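Local structure of ESX-5 secretion-associated protein EspG5 (Mycobacterium marinum, 6VJ5) at residues 156-161 / 244-249. The protein acts as a specific cytoplasmic chaperone for cognate PE/PPE proteins, preventing aggregation of their dimers and being required for secretion of LipY and PE31/PPE18. Numbering follows the deposited sequence.
Sequences DGLESI and LKDGSG
Helix-on-sheet packing in EspG5 is illustrated where L158, near the C-terminal end of helix 147-159, meets L244 and D246 on strand 234-247 of the large antiparallel sheet. With CG anti to the backbone N (chi1 -179°), the L158 side chain extends toward the strand, and chi2 of 48° turns its two methyls to different strand residues. L158 CD2 lies 3.9 Å from L244 CD1 and 4.1 Å from L244 CB, the two leucines meeting at a slant. L158 CD1 is 4.3 Å from D246 OD2, a loose approach at most; the carboxylate's polar partners are R251, by a salt bridge from NE to OD1, and H162, by a hydrogen bond between ND1 and OD2. E159 OE2 forms a salt bridge with NH1 of the same R251, so one arginine bridges acids from helix and strand, which probably offsets their like charges; E159 OE1 and D246 OD2 are 6.2 Å apart. Within the helical segment, S160 OG donates a hydrogen bond to G157 O (2.6 Å). L158 also rests on A221 and V223 of strand 221-231 and on R251 of strand 250-256, while K245, pointing away from the helix, packs on A215 and L216 of helix 206-217.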
loop_
_atom_site.group_PDB
_atom_site.type_symbol
_atom_site.label_atom_id
_atom_site.label_comp_id
_atom_site.label_asym_id
_atom_site.label_seq_id
_atom_site.Cartn_x
_atom_site.Cartn_y
_atom_site.Cartn_z
ATOM N N ASP C 156 -1.564 -36.715 -6.394
ATOM C CA ASP C 156 -0.843 -36.583 -7.655
ATOM C C ASP C 156 0.210 -35.486 -7.571
ATOM O O ASP C 156 1.331 -35.651 -8.067
ATOM C CB ASP C 156 -1.820 -36.307 -8.795
ATOM C CG ASP C 156 -2.192 -37.567 -9.557
ATOM O OD1 ASP C 156 -1.894 -38.679 -9.068
ATOM O OD2 ASP C 156 -2.771 -37.444 -10.654
ATOM N N GLY C 157 -0.130 -34.359 -6.946
ATOM C CA GLY C 157 0.854 -33.302 -6.772
ATOM C C GLY C 157 1.999 -33.729 -5.868
ATOM O O GLY C 157 3.157 -33.364 -6.088
ATOM N N LEU C 158 1.685 -34.504 -4.832
ATOM C CA LEU C 158 2.717 -34.950 -3.902
ATOM C C LEU C 158 3.640 -35.972 -4.556
ATOM O O LEU C 158 4.869 -35.846 -4.483
ATOM C CB LEU C 158 2.063 -35.519 -2.646
ATOM C CG LEU C 158 3.013 -36.011 -1.558
ATOM C CD1 LEU C 158 4.091 -34.977 -1.284
ATOM C CD2 LEU C 158 2.238 -36.325 -0.287
ATOM N N GLU C 159 3.066 -36.980 -5.220
ATOM C CA GLU C 159 3.892 -37.965 -5.911
ATOM C C GLU C 159 4.765 -37.316 -6.979
ATOM O O GLU C 159 5.866 -37.802 -7.259
ATOM C CB GLU C 159 3.014 -39.049 -6.541
ATOM C CG GLU C 159 2.168 -39.852 -5.552
ATOM C CD GLU C 159 2.953 -40.938 -4.834
ATOM O OE1 GLU C 159 4.191 -40.951 -4.948
ATOM O OE2 GLU C 159 2.329 -41.786 -4.156
ATOM N N SER C 160 4.302 -36.222 -7.588
ATOM C CA SER C 160 5.126 -35.537 -8.577
ATOM C C SER C 160 6.386 -34.935 -7.973
ATOM O O SER C 160 7.294 -34.566 -8.726
ATOM C CB SER C 160 4.326 -34.436 -9.282
ATOM O OG SER C 160 4.160 -33.303 -8.448
ATOM N N ILE C 161 6.462 -34.824 -6.653
ATOM C CA ILE C 161 7.649 -34.349 -5.964
ATOM C C ILE C 161 8.508 -35.508 -5.483
ATOM O O ILE C 161 9.722 -35.509 -5.675
ATOM C CB ILE C 161 7.249 -33.430 -4.788
ATOM C CG1 ILE C 161 6.539 -32.178 -5.302
ATOM C CG2 ILE C 161 8.474 -33.057 -3.969
ATOM C CD1 ILE C 161 5.855 -31.384 -4.213
ATOM N N LEU C 244 0.320 -34.309 5.338
ATOM C CA LEU C 244 1.007 -35.499 4.865
ATOM C C LEU C 244 2.508 -35.251 4.912
ATOM O O LEU C 244 2.974 -34.169 4.539
ATOM C CB LEU C 244 0.599 -35.853 3.438
ATOM C CG LEU C 244 -0.896 -35.951 3.146
ATOM C CD1 LEU C 244 -1.080 -36.474 1.724
ATOM C CD2 LEU C 244 -1.599 -36.839 4.136
ATOM N N LYS C 245 3.261 -36.258 5.359
ATOM C CA LYS C 245 4.709 -36.148 5.472
ATOM C C LYS C 245 5.376 -37.434 5.013
ATOM O O LYS C 245 4.900 -38.531 5.319
ATOM C CB LYS C 245 5.135 -35.851 6.915
ATOM C CG LYS C 245 4.538 -34.584 7.501
ATOM C CD LYS C 245 4.910 -34.438 8.970
ATOM C CE LYS C 245 4.232 -33.235 9.601
ATOM N NZ LYS C 245 4.681 -31.956 8.986
ATOM N N ASP C 246 6.500 -37.286 4.307
ATOM C CA ASP C 246 7.247 -38.406 3.735
ATOM C C ASP C 246 8.554 -38.608 4.495
ATOM O O ASP C 246 9.528 -37.882 4.276
ATOM C CB ASP C 246 7.548 -38.162 2.256
ATOM C CG ASP C 246 6.348 -38.347 1.380
ATOM O OD1 ASP C 246 5.253 -38.563 1.931
ATOM O OD2 ASP C 246 6.501 -38.287 0.140
ATOM N N GLY C 247 8.589 -39.622 5.361
ATOM C CA GLY C 247 9.787 -39.993 6.078
ATOM C C GLY C 247 10.371 -41.312 5.589
ATOM O O GLY C 247 9.789 -42.021 4.769
ATOM N N SER C 248 11.563 -41.622 6.113
ATOM C CA SER C 248 12.224 -42.881 5.779
ATOM C C SER C 248 11.261 -44.054 5.889
ATOM O O SER C 248 11.277 -44.966 5.054
ATOM C CB SER C 248 13.416 -43.114 6.705
ATOM O OG SER C 248 14.360 -42.071 6.608
ATOM N N GLY C 249 10.428 -44.054 6.928
ATOM C CA GLY C 249 9.495 -45.124 7.180
ATOM C C GLY C 249 8.186 -45.037 6.440
ATOM O O GLY C 249 7.257 -45.775 6.767
#